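K41043 (Homo sapiens, PDB 6KBR) probably inhibits serine proteases, as a small disulfide-rich Kazal-type domain related to human SPINK2. Local coordinates at residues B[15-20]-B[39-44]; B[27-32]-B[54-59]; B[34-39]-B[60-65]. All blocks are in the same frame, centred on the assembly; numbering follows the deposited sequence.

Contact 1: B[15-20]-B[39-44]; sequences RRYSIH and NECTLC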
# COMPACT_ATOMS: atom_id res chain seq x y z
N ARG B 15 7.47 19.88 7.69
CA ARG B 15 6.31 20.72 7.34
C ARG B 15 5.62 20.28 6.04
O ARG B 15 4.47 20.64 5.81
CB ARG B 15 6.70 22.22 7.24
CG ARG B 15 6.58 23.08 8.52
CD ARG B 15 6.82 22.42 9.90
NE ARG B 15 8.01 21.57 10.04
CZ ARG B 15 9.29 22.00 10.07
NH1 ARG B 15 9.60 23.30 9.96
NH2 ARG B 15 10.27 21.10 10.20
N ARG B 16 6.32 19.52 5.19
CA ARG B 16 5.72 18.95 3.98
C ARG B 16 4.86 17.69 4.24
O ARG B 16 4.27 17.17 3.29
CB ARG B 16 6.81 18.68 2.90
CG ARG B 16 7.50 17.31 2.88
CD ARG B 16 7.84 16.81 1.46
NE ARG B 16 9.18 17.22 0.99
CZ ARG B 16 10.34 16.60 1.27
NH1 ARG B 16 11.49 17.07 0.77
NH2 ARG B 16 10.40 15.52 2.05
N TYR B 17 4.79 17.21 5.48
CA TYR B 17 3.95 16.04 5.81
C TYR B 17 2.89 16.40 6.79
O TYR B 17 3.04 17.37 7.53
CB TYR B 17 4.78 14.88 6.42
CG TYR B 17 5.87 14.48 5.49
CD1 TYR B 17 5.61 13.77 4.31
CD2 TYR B 17 7.18 14.88 5.73
CE1 TYR B 17 6.65 13.46 3.42
CE2 TYR B 17 8.20 14.56 4.86
CZ TYR B 17 7.92 13.86 3.71
OH TYR B 17 9.00 13.59 2.87
N SER B 18 1.84 15.58 6.84
CA SER B 18 0.90 15.65 7.95
C SER B 18 1.38 14.93 9.23
O SER B 18 1.98 13.86 9.19
CB SER B 18 -0.48 15.15 7.50
OG SER B 18 -1.37 14.94 8.58
N ILE B 19 1.07 15.51 10.39
CA ILE B 19 1.31 14.81 11.67
C ILE B 19 0.31 13.67 11.88
O ILE B 19 0.51 12.81 12.76
CB ILE B 19 1.26 15.78 12.89
CG1 ILE B 19 -0.17 16.30 13.15
CG2 ILE B 19 2.24 16.96 12.65
CD1 ILE B 19 -0.28 17.39 14.20
N HIS B 20 -0.78 13.66 11.12
CA HIS B 20 -1.88 12.69 11.31
C HIS B 20 -1.81 11.38 10.49
O HIS B 20 -2.64 10.49 10.69
CB HIS B 20 -3.22 13.36 10.99
CG HIS B 20 -3.47 14.58 11.81
ND1 HIS B 20 -3.49 15.85 11.28
CD2 HIS B 20 -3.60 14.71 13.14
CE1 HIS B 20 -3.65 16.72 12.26
NE2 HIS B 20 -3.74 16.06 13.39
N ASN B 39 10.12 5.65 5.58
CA ASN B 39 10.09 6.79 4.71
C ASN B 39 10.32 8.05 5.52
O ASN B 39 10.34 7.99 6.74
CB ASN B 39 8.77 6.85 3.93
CG ASN B 39 7.55 6.66 4.81
OD1 ASN B 39 7.40 7.30 5.85
ND2 ASN B 39 6.64 5.81 4.36
N GLU B 40 10.51 9.16 4.85
CA GLU B 40 10.84 10.41 5.54
C GLU B 40 9.70 10.87 6.42
O GLU B 40 9.93 11.45 7.46
CB GLU B 40 11.21 11.53 4.55
CG GLU B 40 11.82 12.77 5.24
CD GLU B 40 12.61 13.67 4.23
OE1 GLU B 40 13.23 13.11 3.26
OE2 GLU B 40 12.58 14.91 4.43
N CYS B 41 8.47 10.63 6.01
CA CYS B 41 7.32 11.01 6.79
C CYS B 41 7.36 10.30 8.15
O CYS B 41 7.07 10.93 9.19
CB CYS B 41 6.03 10.78 6.02
SG CYS B 41 4.51 11.25 6.91
N THR B 42 7.80 9.04 8.13
CA THR B 42 7.87 8.20 9.35
C THR B 42 8.94 8.70 10.32
O THR B 42 8.75 8.70 11.57
CB THR B 42 8.05 6.74 8.98
OG1 THR B 42 6.94 6.35 8.17
CG2 THR B 42 8.05 5.86 10.17
N LEU B 43 10.06 9.14 9.75
CA LEU B 43 11.11 9.80 10.52
C LEU B 43 10.53 11.00 11.21
O LEU B 43 10.70 11.18 12.42
CB LEU B 43 12.29 10.21 9.61
CG LEU B 43 13.47 10.93 10.26
CD1 LEU B 43 13.85 10.34 11.60
CD2 LEU B 43 14.66 10.89 9.34
N CYS B 44 9.87 11.84 10.43
CA CYS B 44 9.19 13.04 10.97
C CYS B 44 8.21 12.76 12.14
O CYS B 44 8.19 13.48 13.14
CB CYS B 44 8.50 13.82 9.83
SG CYS B 44 9.69 14.58 8.74
O HOH W 1 4.54 13.17 9.55
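Tyr17 sets one ring face against Cys41 CB, joining the N-terminal loop of the Kazal fold to the first turn of helix 40-50. The tight part is this ring. Cys41 CB lies 3.8 Å from the ring centroid and 24° off the normal, a CH-pi contact displaced toward the rim, where Tyr17 CD1 comes within 3.5 Å of Cys41 CB. Tyr17 CG stands anti to its own carbonyl carbon (chi1 -57°), which helps bring the ring to the helix. Both cysteine sulfurs approach the ring obliquely, with Cys44 SG 3.9 Å from Tyr17 CD2. These sulfurs belong to disulfides with Cys22 and Cys14, so the aromatic group packs beside two covalent links of the domain. Farther out on the ring, Tyr17 OH reaches Glu40 CB at 3.5 Å. Arg16 CG covers the opposite face near its rim, leaving the ring between an arginine methylene and the helix. The helix end that receives the ring is itself capped: Asn39 OD1 accepts from Thr42 N at 2.9 Å.

The polar fringe is looser. Arg16 NH2 and Glu40 OE2 form a salt bridge at 3.3 Å, but the N-H...O angle of 130° makes its hydrogen bond weak, and Arg16 is exposed. His20 O, in the same loop, is hydrogen-bonded to a basic side chain of another protein. On the side away from Arg16, a water spans the gap between the backbones, donating to Ser18 O at 2.7 Å and only weakly to Cys41 O at 3.4 Å.

Contact 2: B[27-32]-B[54-59]; sequences APVCGS and IKIIKN
Ser32 and Lys55 are bonded twice: Ser32 N donates to Lys55 O at 2.7 Å, and Lys55 N donates to Ser32 OG at 2.8 Å. The second bond depends on chi1 of 48°, which sets OG between the backbone N and the carbonyl carbon of its residue. An alanine here would probably leave Lys55 N without its acceptor and open a small gap beside Ile54 CG2, which packs 3.5 Å from Ser32 OG. Farther along, Cys30 N donates to Lys58 O at 2.9 Å with an N-H...O angle of 169°, while Ile57 N donates to Cys30 O, also at 2.9 Å. One residue thus faces two, a beta bulge in strand 56-59: Val29 pairs with Asn59 and Gly31 with Ile56, and Ile57 is the extra residue. The buried Lys58 N finds no partner in the model.

Around this ladder the side chains divide. Val29 and Ile56 share a face, with CG2 of Val29 3.9 Å from CD1 of Ile56, and both pack on Leu43 of helix 40-50. Ile57 instead lays CG1 3.5 Å from Ser32 CA, on the solvent-exposed side. Cys30 points to the other face, into its disulfide with Cys62. Because three of the four bonds are backbone to backbone, the pairing of these antiparallel strands rests mainly on main-chain chemistry, with Ser32 the side chain that extends it beyond the strand end.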
# COMPACT_ATOMS: atom_id res chain seq x y z
N ALA B 27 10.25 3.93 1.03
CA ALA B 27 11.29 4.81 0.48
C ALA B 27 12.27 5.15 1.61
O ALA B 27 12.25 6.25 2.13
CB ALA B 27 10.65 6.09 -0.07
N PRO B 28 13.13 4.18 1.98
CA PRO B 28 13.86 4.30 3.24
C PRO B 28 14.91 5.44 3.32
O PRO B 28 15.52 5.85 2.30
CB PRO B 28 14.46 2.89 3.45
CG PRO B 28 14.67 2.41 2.00
CD PRO B 28 13.45 2.91 1.28
N VAL B 29 15.03 5.97 4.54
CA VAL B 29 16.08 6.89 4.92
C VAL B 29 16.78 6.47 6.22
O VAL B 29 16.20 5.85 7.08
CB VAL B 29 15.60 8.35 5.06
CG1 VAL B 29 15.13 8.87 3.70
CG2 VAL B 29 14.59 8.54 6.20
N CYS B 30 18.04 6.80 6.32
CA CYS B 30 18.85 6.38 7.46
C CYS B 30 18.99 7.57 8.40
O CYS B 30 19.46 8.61 8.00
CB CYS B 30 20.25 5.94 7.01
SG CYS B 30 21.27 5.50 8.44
N GLY B 31 18.53 7.42 9.63
CA GLY B 31 18.54 8.51 10.58
C GLY B 31 19.89 8.58 11.32
O GLY B 31 20.60 7.59 11.40
N SER B 32 20.22 9.77 11.81
CA SER B 32 21.41 9.98 12.66
C SER B 32 21.33 9.17 13.99
O SER B 32 22.33 9.00 14.71
CB SER B 32 21.62 11.47 12.96
OG SER B 32 20.40 12.02 13.38
N ILE B 54 16.15 14.53 14.41
CA ILE B 54 16.94 13.40 13.90
C ILE B 54 17.28 13.78 12.48
O ILE B 54 16.41 14.23 11.74
CB ILE B 54 16.19 12.04 14.01
CG1 ILE B 54 15.71 11.79 15.45
CG2 ILE B 54 17.10 10.89 13.51
CD1 ILE B 54 14.90 10.51 15.67
N LYS B 55 18.56 13.66 12.12
CA LYS B 55 19.01 14.05 10.80
C LYS B 55 19.01 12.84 9.91
O LYS B 55 18.98 11.73 10.38
CB LYS B 55 20.42 14.63 10.83
CG LYS B 55 20.65 15.68 11.89
CD LYS B 55 19.82 16.93 11.65
CE LYS B 55 20.72 18.04 11.13
NZ LYS B 55 19.95 19.29 10.92
N ILE B 56 19.01 13.09 8.62
CA ILE B 56 19.12 12.03 7.66
C ILE B 56 20.57 11.95 7.20
O ILE B 56 21.04 12.85 6.53
CB ILE B 56 18.19 12.21 6.47
CG1 ILE B 56 16.72 12.09 6.96
CG2 ILE B 56 18.53 11.12 5.43
CD1 ILE B 56 15.65 12.30 5.92
N ILE B 57 21.21 10.84 7.53
CA ILE B 57 22.59 10.55 7.22
C ILE B 57 22.68 10.26 5.72
O ILE B 57 23.55 10.78 5.06
CB ILE B 57 23.09 9.35 8.07
CG1 ILE B 57 23.04 9.73 9.53
CG2 ILE B 57 24.48 8.90 7.68
CD1 ILE B 57 23.67 11.06 9.88
N LYS B 58 21.78 9.44 5.22
CA LYS B 58 21.67 9.18 3.79
C LYS B 58 20.31 8.61 3.37
O LYS B 58 19.53 8.15 4.19
CB LYS B 58 22.75 8.21 3.36
CG LYS B 58 22.73 6.86 4.02
CD LYS B 58 23.48 5.85 3.15
CE LYS B 58 23.78 4.62 3.95
NZ LYS B 58 24.37 3.58 3.08
N ASN B 59 20.09 8.59 2.07
CA ASN B 59 18.93 7.89 1.53
C ASN B 59 19.22 6.42 1.50
O ASN B 59 20.37 6.00 1.44
CB ASN B 59 18.55 8.45 0.17
CG ASN B 59 17.95 9.82 0.26
OD1 ASN B 59 17.86 10.42 1.33
ND2 ASN B 59 17.50 10.33 -0.89

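Contact 3: B[34-39]-B[60-65]; sequences MSTYAN and GPCGAS
Cys62 SG lies over one face of the flat peptide group between Ser35 and Thr36. It is 3.4 Å from Ser35 O and 3.5 Å from Ser35 C, above the plane beside the carbonyl bond and not ahead of the oxygen. Cys62 SG stands anti to its own carbonyl carbon (chi1 -72°), which helps carry the sulfur over the Ser35 carbonyl. The aromatic ring of this part of the chain, Tyr37, makes no contact with 60-65; its side chain packs on Leu43 and Lys46 of helix 40-50, and its OH is hydrogen-bonded to Asp33.

Thr36 carries the rest of the contact. Its methyl CG2 rests 3.6 Å from Cys62 N and 4.0 Å from Cys62 CB, and that amide, buried here, has no partner in the model. The Thr36 and Pro61 side chains run alongside each other in one direction, with OG1 of Thr36 3.8 Å from CA of Pro61. No hydrogen bond joins the segments, and the touching residues are exposed or partly exposed. Ahead of them Gly60, at phi 87°, turns the chain; a side chain there would jam against the preceding carbonyl oxygen and clash with Pro61 CD.

What fixes the tail covalently is the disulfide from Cys62 to Cys30 in the central strand. It links the third and sixth cysteines of the domain, the pairing characteristic of Kazal-type inhibitors.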
# COMPACT_ATOMS: atom_id res chain seq x y z
N MET B 34 20.78 6.00 13.95
CA MET B 34 21.14 4.62 13.57
C MET B 34 19.95 3.71 13.26
O MET B 34 20.11 2.49 13.17
CB MET B 34 22.05 3.98 14.60
CG MET B 34 23.27 4.84 14.92
SD MET B 34 24.58 3.83 15.68
CE MET B 34 26.00 4.84 15.28
N SER B 35 18.77 4.30 13.03
CA SER B 35 17.60 3.56 12.65
C SER B 35 17.32 3.88 11.20
O SER B 35 17.40 5.04 10.77
CB SER B 35 16.39 4.00 13.49
OG SER B 35 16.42 3.43 14.78
N THR B 36 16.94 2.86 10.44
CA THR B 36 16.42 3.12 9.08
C THR B 36 14.90 3.39 9.27
O THR B 36 14.25 2.71 10.02
CB THR B 36 16.90 2.08 7.99
OG1 THR B 36 15.85 1.67 7.06
CG2 THR B 36 17.50 0.95 8.55
N TYR B 37 14.41 4.51 8.74
CA TYR B 37 12.99 4.84 8.73
C TYR B 37 12.38 4.42 7.39
O TYR B 37 12.99 4.66 6.36
CB TYR B 37 12.78 6.35 9.06
CG TYR B 37 13.11 6.55 10.51
CD1 TYR B 37 14.41 6.82 10.91
CD2 TYR B 37 12.14 6.32 11.51
CE1 TYR B 37 14.75 6.90 12.25
CE2 TYR B 37 12.45 6.40 12.85
CZ TYR B 37 13.79 6.69 13.23
OH TYR B 37 14.13 6.83 14.58
N ALA B 38 11.20 3.78 7.43
CA ALA B 38 10.50 3.33 6.20
C ALA B 38 10.31 4.44 5.13
O ALA B 38 10.34 4.19 3.95
CB ALA B 38 9.16 2.68 6.53
N ASN B 39 10.12 5.65 5.58
CA ASN B 39 10.09 6.79 4.71
C ASN B 39 10.32 8.05 5.52
O ASN B 39 10.34 7.99 6.74
CB ASN B 39 8.77 6.85 3.93
CG ASN B 39 7.55 6.66 4.81
OD1 ASN B 39 7.40 7.30 5.85
ND2 ASN B 39 6.64 5.81 4.36
N GLY B 60 18.16 5.63 1.59
CA GLY B 60 18.32 4.20 1.66
C GLY B 60 18.50 3.70 3.06
O GLY B 60 18.60 4.49 3.99
N PRO B 61 18.60 2.37 3.22
CA PRO B 61 18.73 1.83 4.56
C PRO B 61 20.05 2.26 5.19
O PRO B 61 20.95 2.72 4.48
CB PRO B 61 18.62 0.29 4.37
CG PRO B 61 18.80 0.04 2.91
CD PRO B 61 18.55 1.32 2.17
N CYS B 62 20.16 2.17 6.51
CA CYS B 62 21.44 2.45 7.20
C CYS B 62 22.39 1.30 6.84
O CYS B 62 21.93 0.19 6.70
CB CYS B 62 21.23 2.49 8.73
SG CYS B 62 20.33 3.94 9.32
N GLY B 63 23.67 1.56 6.69
CA GLY B 63 24.68 0.49 6.59
C GLY B 63 24.91 -0.18 7.95
O GLY B 63 24.36 0.27 8.95
N ALA B 64 25.75 -1.21 8.00
CA ALA B 64 25.96 -1.96 9.25
C ALA B 64 26.91 -1.29 10.27
O ALA B 64 26.47 -0.86 11.36
CB ALA B 64 26.46 -3.38 8.92
N SER B 65 28.21 -1.22 9.90
CA SER B 65 29.35 -0.75 10.77
C SER B 65 30.77 -1.28 10.39
O SER B 65 31.01 -1.97 9.36
CB SER B 65 29.06 -0.99 12.28
OG SER B 65 28.26 0.06 12.80

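Contacts 2 and 3 lie about 6 Å apart between centres and share one three-stranded sheet: contact 2 pairs the central strand 29-31 with 56-59, whereas contact 3 sets the other outer strand, 36-37, against the tail. Their closest join is the disulfide Cys30-Cys62. Contact 1 lies across the chain's centre from both, and Leu43 bridges the gap, meeting Val29, Ile54 and Ile56 of contact 2 and Tyr37 of contact 3. Chemistry follows place. Contact 2, partly buried, is a ladder of hydrogen bonds with an apolar face; contact 1, also partly buried, combines ring packing with a weak ionic fringe; contact 3 is a surface contact of van der Waals character.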